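Local coordinates for serine-threonine phosphatase 2C (Toxoplasma gondii, PDB 2I44), which probably removes phosphate from serine and threonine residues of proteins, as a metal-dependent phosphatase of the PP2C family with bound calcium ions, at residues Asp38-Cys43 with Thr314-Phe319; Ser137-Thr142 with Gly156-Ala161; Ser82-Glu87 with Asp110-Asp115. All coordinates share one frame; numbering follows the deposited sequence.

Contact 1. Residues Asp38-Cys43 with Thr314-Phe319; sequences DRFTLC and TAMTVF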
# COMPACT_ATOMS: atom_id res chain seq x y z
N ASP A 38 -2.39 11.27 -2.58
CA ASP A 38 -2.08 10.19 -1.65
C ASP A 38 -3.30 10.04 -0.74
O ASP A 38 -3.95 11.04 -0.39
CB ASP A 38 -0.88 10.56 -0.76
CG ASP A 38 0.46 10.14 -1.35
OD1 ASP A 38 0.51 9.73 -2.53
OD2 ASP A 38 1.47 10.25 -0.62
N ARG A 39 -3.61 8.81 -0.37
CA ARG A 39 -4.73 8.53 0.52
C ARG A 39 -4.30 7.42 1.49
O ARG A 39 -3.26 6.79 1.30
CB ARG A 39 -5.96 8.10 -0.28
CG ARG A 39 -6.58 9.24 -1.10
CD ARG A 39 -7.15 10.33 -0.19
NE ARG A 39 -7.88 11.36 -0.94
CZ ARG A 39 -7.31 12.31 -1.69
NH1 ARG A 39 -5.99 12.39 -1.79
NH2 ARG A 39 -8.07 13.17 -2.34
N PHE A 40 -5.10 7.19 2.52
CA PHE A 40 -4.76 6.15 3.49
C PHE A 40 -5.96 5.74 4.32
O PHE A 40 -6.97 6.45 4.40
CB PHE A 40 -3.63 6.65 4.40
CG PHE A 40 -3.93 7.95 5.09
CD1 PHE A 40 -4.78 8.00 6.18
CD2 PHE A 40 -3.35 9.14 4.64
CE1 PHE A 40 -5.05 9.20 6.83
CE2 PHE A 40 -3.61 10.34 5.29
CZ PHE A 40 -4.46 10.37 6.39
N THR A 41 -5.84 4.58 4.96
CA THR A 41 -6.92 4.03 5.75
C THR A 41 -6.36 3.26 6.93
O THR A 41 -5.43 2.47 6.77
CB THR A 41 -7.79 3.09 4.88
OG1 THR A 41 -8.39 3.84 3.82
CG2 THR A 41 -8.87 2.41 5.72
N LEU A 42 -6.91 3.50 8.11
CA LEU A 42 -6.48 2.79 9.30
C LEU A 42 -7.71 2.35 10.09
O LEU A 42 -8.53 3.18 10.48
CB LEU A 42 -5.59 3.69 10.17
CG LEU A 42 -4.86 3.01 11.34
CD1 LEU A 42 -3.77 3.92 11.87
CD2 LEU A 42 -5.84 2.67 12.44
N CYS A 43 -7.84 1.04 10.30
CA CYS A 43 -8.96 0.50 11.07
C CYS A 43 -8.39 -0.09 12.36
O CYS A 43 -7.93 -1.23 12.39
CB CYS A 43 -9.67 -0.59 10.26
SG CYS A 43 -11.22 -1.17 11.01
N THR A 314 3.40 10.54 2.15
CA THR A 314 2.53 10.01 3.19
C THR A 314 3.26 8.91 3.93
O THR A 314 3.85 8.01 3.32
CB THR A 314 1.23 9.45 2.59
OG1 THR A 314 0.46 10.53 2.04
CG2 THR A 314 0.40 8.74 3.65
N ALA A 315 3.21 8.98 5.26
CA ALA A 315 3.85 7.97 6.09
C ALA A 315 2.92 7.56 7.23
O ALA A 315 2.27 8.40 7.85
CB ALA A 315 5.16 8.52 6.65
N MSE A 316 2.84 6.26 7.47
CA MSE A 316 2.02 5.71 8.53
C MSE A 316 2.98 4.83 9.32
O MSE A 316 3.53 3.88 8.78
CB MSE A 316 0.88 4.86 7.94
CG MSE A 316 -0.09 4.27 8.97
SE MSE A 316 -1.48 3.14 8.17
CE MSE A 316 -2.70 4.54 7.64
N THR A 317 3.18 5.17 10.59
CA THR A 317 4.08 4.41 11.45
C THR A 317 3.32 3.58 12.48
O THR A 317 2.40 4.06 13.12
CB THR A 317 5.06 5.36 12.20
OG1 THR A 317 4.33 6.43 12.82
CG2 THR A 317 6.08 5.94 11.24
N VAL A 318 3.72 2.32 12.62
CA VAL A 318 3.08 1.41 13.55
C VAL A 318 4.13 0.77 14.45
O VAL A 318 5.03 0.07 13.97
CB VAL A 318 2.31 0.29 12.80
CG1 VAL A 318 1.61 -0.62 13.79
CG2 VAL A 318 1.31 0.91 11.83
N PHE A 319 4.03 1.01 15.75
CA PHE A 319 4.99 0.44 16.70
C PHE A 319 4.30 -0.67 17.49
O PHE A 319 3.34 -0.42 18.21
CB PHE A 319 5.50 1.52 17.66
CG PHE A 319 6.33 2.59 16.98
CD1 PHE A 319 7.72 2.46 16.89
CD2 PHE A 319 5.72 3.70 16.42
CE1 PHE A 319 8.48 3.42 16.25
CE2 PHE A 319 6.48 4.68 15.77
CZ PHE A 319 7.86 4.54 15.69

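Contact 2. Residues Ser137-Thr142 with Gly156-Ala161; sequences SSTSVT and GDSRIA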
# COMPACT_ATOMS: atom_id res chain seq x y z
N SER A 137 -5.69 5.73 -11.45
CA SER A 137 -5.11 4.54 -10.82
C SER A 137 -4.53 4.86 -9.44
O SER A 137 -4.48 6.01 -9.02
CB SER A 137 -3.98 3.98 -11.69
OG SER A 137 -4.40 3.73 -13.02
N SER A 138 -4.09 3.81 -8.75
CA SER A 138 -3.49 3.97 -7.44
C SER A 138 -2.67 2.74 -7.04
O SER A 138 -3.02 1.60 -7.37
CB SER A 138 -4.58 4.22 -6.38
OG SER A 138 -4.02 4.37 -5.07
N THR A 139 -1.56 2.97 -6.35
CA THR A 139 -0.76 1.87 -5.86
C THR A 139 -1.44 1.51 -4.55
O THR A 139 -2.41 2.15 -4.13
CB THR A 139 0.65 2.29 -5.46
OG1 THR A 139 0.55 3.17 -4.34
CG2 THR A 139 1.37 2.99 -6.61
N SER A 140 -0.91 0.49 -3.90
CA SER A 140 -1.43 0.07 -2.62
C SER A 140 -0.45 -0.78 -1.83
O SER A 140 0.24 -1.64 -2.38
CB SER A 140 -2.73 -0.72 -2.81
OG SER A 140 -3.14 -1.33 -1.60
N VAL A 141 -0.35 -0.49 -0.54
CA VAL A 141 0.45 -1.27 0.40
C VAL A 141 -0.52 -1.40 1.55
O VAL A 141 -0.98 -0.40 2.10
CB VAL A 141 1.72 -0.56 0.92
CG1 VAL A 141 2.81 -0.63 -0.11
CG2 VAL A 141 1.40 0.87 1.33
N THR A 142 -0.86 -2.63 1.90
CA THR A 142 -1.78 -2.86 3.01
C THR A 142 -1.19 -3.86 3.99
O THR A 142 -0.32 -4.65 3.63
CB THR A 142 -3.14 -3.40 2.51
OG1 THR A 142 -2.94 -4.62 1.80
CG2 THR A 142 -3.83 -2.37 1.62
N GLY A 156 1.88 -2.13 -7.00
CA GLY A 156 2.55 -0.89 -7.35
C GLY A 156 3.92 -0.66 -6.75
O GLY A 156 4.65 -1.60 -6.48
N ASP A 157 4.26 0.61 -6.53
CA ASP A 157 5.57 0.93 -6.00
C ASP A 157 5.59 1.66 -4.67
O ASP A 157 6.56 2.35 -4.36
CB ASP A 157 6.39 1.70 -7.03
CG ASP A 157 5.67 2.92 -7.54
OD1 ASP A 157 4.71 3.37 -6.88
OD2 ASP A 157 6.07 3.44 -8.59
N SER A 158 4.52 1.54 -3.89
CA SER A 158 4.52 2.11 -2.54
C SER A 158 5.15 0.95 -1.76
O SER A 158 5.11 -0.19 -2.21
CB SER A 158 3.10 2.37 -2.04
OG SER A 158 2.54 3.50 -2.68
N ARG A 159 5.73 1.23 -0.59
CA ARG A 159 6.39 0.16 0.15
C ARG A 159 6.14 0.13 1.65
O ARG A 159 5.72 1.11 2.26
CB ARG A 159 7.90 0.25 -0.05
CG ARG A 159 8.36 0.26 -1.50
CD ARG A 159 9.84 0.55 -1.57
NE ARG A 159 10.33 0.57 -2.94
CZ ARG A 159 11.61 0.74 -3.27
NH1 ARG A 159 12.52 0.90 -2.32
NH2 ARG A 159 11.99 0.73 -4.54
N ILE A 160 6.43 -1.03 2.24
CA ILE A 160 6.31 -1.23 3.67
C ILE A 160 7.69 -1.62 4.19
O ILE A 160 8.30 -2.57 3.70
CB ILE A 160 5.32 -2.37 4.03
CG1 ILE A 160 3.92 -2.03 3.52
CG2 ILE A 160 5.29 -2.59 5.54
CD1 ILE A 160 2.86 -3.05 3.91
N ALA A 161 8.20 -0.87 5.17
CA ALA A 161 9.51 -1.17 5.75
C ALA A 161 9.29 -1.75 7.15
O ALA A 161 8.29 -1.44 7.81
CB ALA A 161 10.35 0.10 5.83
O HOH W 1 2.64 -0.63 -3.88

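Contact 3. Residues Ser82-Glu87 with Asp110-Asp115; sequences SPAWQE and DQAVDD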
# COMPACT_ATOMS: atom_id res chain seq x y z
N SER A 82 -15.33 -11.00 2.74
CA SER A 82 -14.70 -12.19 2.19
C SER A 82 -15.06 -13.48 2.94
O SER A 82 -14.91 -13.56 4.16
CB SER A 82 -13.18 -12.03 2.22
OG SER A 82 -12.52 -13.26 1.99
N PRO A 83 -15.53 -14.50 2.21
CA PRO A 83 -15.89 -15.75 2.87
C PRO A 83 -14.64 -16.25 3.60
O PRO A 83 -14.73 -16.92 4.63
CB PRO A 83 -16.28 -16.65 1.70
CG PRO A 83 -16.91 -15.67 0.75
CD PRO A 83 -15.91 -14.52 0.78
N ALA A 84 -13.48 -15.89 3.05
CA ALA A 84 -12.20 -16.27 3.62
C ALA A 84 -12.03 -15.57 4.97
O ALA A 84 -11.46 -16.13 5.91
CB ALA A 84 -11.07 -15.87 2.68
N TRP A 85 -12.53 -14.34 5.06
CA TRP A 85 -12.43 -13.59 6.30
C TRP A 85 -13.46 -14.10 7.31
O TRP A 85 -13.22 -14.06 8.51
CB TRP A 85 -12.63 -12.09 6.05
CG TRP A 85 -12.44 -11.28 7.29
CD1 TRP A 85 -13.42 -10.74 8.07
CD2 TRP A 85 -11.20 -10.95 7.92
NE1 TRP A 85 -12.87 -10.09 9.15
CE2 TRP A 85 -11.50 -10.21 9.08
CE3 TRP A 85 -9.85 -11.22 7.62
CZ2 TRP A 85 -10.52 -9.72 9.94
CZ3 TRP A 85 -8.87 -10.73 8.48
CH2 TRP A 85 -9.21 -9.99 9.63
N GLN A 86 -14.60 -14.57 6.81
CA GLN A 86 -15.63 -15.10 7.69
C GLN A 86 -15.02 -16.29 8.41
O GLN A 86 -15.27 -16.50 9.59
CB GLN A 86 -16.85 -15.54 6.88
CG GLN A 86 -17.38 -14.46 5.94
CD GLN A 86 -18.57 -14.93 5.11
OE1 GLN A 86 -18.85 -16.12 5.02
NE2 GLN A 86 -19.25 -13.98 4.47
N GLU A 87 -14.21 -17.06 7.69
CA GLU A 87 -13.56 -18.23 8.28
C GLU A 87 -12.49 -17.76 9.25
O GLU A 87 -12.15 -18.49 10.19
CB GLU A 87 -12.94 -19.12 7.20
CG GLU A 87 -13.86 -19.42 6.04
CD GLU A 87 -13.51 -20.70 5.30
OE1 GLU A 87 -12.31 -21.07 5.26
OE2 GLU A 87 -14.44 -21.34 4.76
N ASP A 110 -3.98 -14.86 3.95
CA ASP A 110 -3.45 -14.67 2.60
C ASP A 110 -4.62 -14.61 1.63
O ASP A 110 -4.77 -13.64 0.87
CB ASP A 110 -2.51 -15.84 2.24
CG ASP A 110 -2.06 -15.81 0.78
OD1 ASP A 110 -2.91 -15.94 -0.12
OD2 ASP A 110 -0.84 -15.67 0.53
N GLN A 111 -5.45 -15.64 1.67
CA GLN A 111 -6.61 -15.72 0.79
C GLN A 111 -7.57 -14.54 0.94
O GLN A 111 -8.12 -14.05 -0.04
CB GLN A 111 -7.37 -17.03 1.06
CG GLN A 111 -8.57 -17.25 0.16
CD GLN A 111 -8.18 -17.37 -1.30
OE1 GLN A 111 -7.36 -18.22 -1.67
NE2 GLN A 111 -8.75 -16.51 -2.14
N ALA A 112 -7.79 -14.09 2.17
CA ALA A 112 -8.69 -12.97 2.41
C ALA A 112 -8.15 -11.68 1.79
O ALA A 112 -8.90 -10.89 1.21
CB ALA A 112 -8.92 -12.77 3.91
N VAL A 113 -6.85 -11.45 1.93
CA VAL A 113 -6.23 -10.25 1.38
C VAL A 113 -6.33 -10.32 -0.14
O VAL A 113 -6.59 -9.33 -0.81
CB VAL A 113 -4.76 -10.13 1.82
CG1 VAL A 113 -4.07 -8.98 1.09
CG2 VAL A 113 -4.71 -9.88 3.33
N ASP A 114 -6.13 -11.52 -0.68
CA ASP A 114 -6.21 -11.70 -2.12
C ASP A 114 -7.62 -11.35 -2.60
O ASP A 114 -7.79 -10.64 -3.60
CB ASP A 114 -5.89 -13.14 -2.50
CG ASP A 114 -5.54 -13.28 -3.97
OD1 ASP A 114 -4.44 -12.84 -4.35
OD2 ASP A 114 -6.36 -13.82 -4.74
N ASP A 115 -8.63 -11.84 -1.88
CA ASP A 115 -10.02 -11.58 -2.23
C ASP A 115 -10.31 -10.09 -2.14
O ASP A 115 -11.02 -9.53 -2.98
CB ASP A 115 -10.96 -12.32 -1.27
CG ASP A 115 -11.05 -13.80 -1.58
OD1 ASP A 115 -10.38 -14.24 -2.53
OD2 ASP A 115 -11.79 -14.51 -0.87

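Contact 1. Residues Asp38-Cys43 with Thr314-Phe319
Asp-38, Phe-40 and Leu-42 face Thr-314 and Met-316 in a buried contact between the two beta sheets of the PP2C beta sandwich. Strand 38-43 belongs to one sheet and strand 313-320 to the other. Their short segments run nearly parallel, with an angle of 18° between directions and axes 8.3 Å apart. That spacing is too wide for backbone pairing, and side chains fill it.

The polar end of the contact lies beside the metal site. Thr-314 OG1 donates to Asp-38 OD2 at 2.9 Å and meets its anti lone pair, on the side away from OD1. The two side chains slide past each other in opposite directions. The Asp-38 carboxylate is also a near neighbour of Asp-60, which binds calcium, and it lies about 4 Å from a bound calcium ion at the nearest side-chain atom. Thr-265 gives Asp-38 OD2 a second hydrogen bond, and Thr-28 is a further partner of Thr-314 OG1. The hydroxyl and the carboxylate oxygen are therefore both tied into a wider network.

Further along, the contact turns apolar. Thr-314 CG2 comes to 3.9 Å from Phe-40 CD2, at an oblique angle to the ring. Ile-26 of strand 22-29 packs on Phe-40, Leu-42 and Met-316.

Met-316 is present as selenomethionine and carries most of this part. Its chain leaves the backbone extended, with CG anti to the backbone N (chi1 -178°), then bends at the selenium (chi3 -82°). Its terminal methyl reaches between two neighbours on strand 38-43. Met-316 CE lies 4.0 Å from Phe-40 CB and 3.9 Å from Leu-42 CB, and the same methyl approaches Thr-41 O at 3.5 Å.

Contact 2. Residues Ser137-Thr142 with Gly156-Ala161
Strand segments 140-142 and 159-161, one from each sheet, run at 34° to each other with axes 7.1 Å apart, and the chains draw together at Thr-139 and Gly-156, whose CA atoms are 4.6 Å apart. Gly-156 fits this place because a CB there would clash with Thr-139 CB. At its backbone angles a CB would also run into the carbonyl O of the preceding residue.

Thr-139 has two branches with different tasks. Its OG1 forms a short hydrogen bond of 2.6 Å with Ser-158 OG. Its methyl CG2 lies 3.4 Å from Asp-157 OD1, and these two side chains cross at about a right angle. The other carboxylate oxygen, Asp-157 OD2, forms a salt bridge with Lys-180.

Next come Val-141 and Ile-160, whose carbons meet each other and the backbone oxygens. Val-141 CG1 sits anti to the carbonyl carbon (chi1 -79°) and presses on the backbone of the opposite segment, 3.1 Å from Ser-158 O. Val-141 CB meets Ile-160 CG1 at 3.7 Å. The end of the isoleucine, CD1, goes on to Thr-142 O at 3.6 Å.

One water joins the two backbones. It accepts from Ser-158 N at 2.9 Å and can donate to Ser-140 O.

The hydroxyl pair lies next to the calcium site. Thr-139 OG1 is also hydrogen-bonded to the backbone N of Asp-60, a calcium ligand, and Ser-158 touches the Asp-60 side chain. This is consistent with a second-shell role for Thr-139, which grips the backbone of Asp-60 while Ser-158 OG holds its hydroxyl.

Contact 3. Residues Ser82-Glu87 with Asp110-Asp115
Ser-82 and Ala-84 meet Ala-112 and Asp-115 where the start of helix 83-92 packs against helix 98-130. The segments are roughly antiparallel, at a crossing angle of -149°, and their axes approach to 8.2 Å. Small residues allow this: the CA atoms of Ala-84 and Ala-112 are 5.0 Å apart.

Ser-82 is the N-cap of helix 83-92. Its OG is anti to the backbone N (chi1 167°) and accepts from Trp-85 N, a capping bond; a weaker one from Ala-84 N is doubtful. The same hydroxyl donates across the contact to Asp-115 OD2 at 3.2 Å. It approaches the oxygen on its anti side, 18° out of the carboxylate plane.

The other oxygen of Asp-115 is held from within its own helix. Gln-111 is bent at chi2, and its NE2 donates to Asp-115 OD1 at 2.8 Å from above the carboxylate plane. The CG of Gln-111 rests on the Ala-84 methyl at 3.8 Å.

The alanines lie between this polar group and the tryptophan. Ala-84 CB is 4.0 Å from Ala-112 CB. The latter methyl also lies at the edge of the Trp-85 ring, near its plane, 4.1 Å from CE3. Leu-79 of helix 66-80 touches both Trp-85 and Ala-112, and Val-144 of strand 137-146 also touches the indole.

Each carboxylate oxygen of Asp-115 thus has a hydrogen-bond donor. The negative charge lies near the N-terminus of helix 83-92, where the helix dipole would probably favour it, and the serine hydroxyl links the two.

Contacts 1 and 2 both bridge the two sheets of the sandwich, and their centres are 11 Å apart. Strands 38-43 and 137-146 are in one sheet, each paired with strand 53-62. Strands 313-320 and 159-166 are in the other, on either side of strand 258-264. Both contacts reach the calcium site through neighbours of Asp-60. Contact 3 is between helices, 22 Å from contact 1 and 20 Å from contact 2 between centres. Helix 98-130 leads into strand 137-146. In sequence, contact 3 closes before contact 2 opens, and contact 1 encloses both. Contact 1 therefore joins an early strand to the last one, with its Asp-38 end near the calcium site.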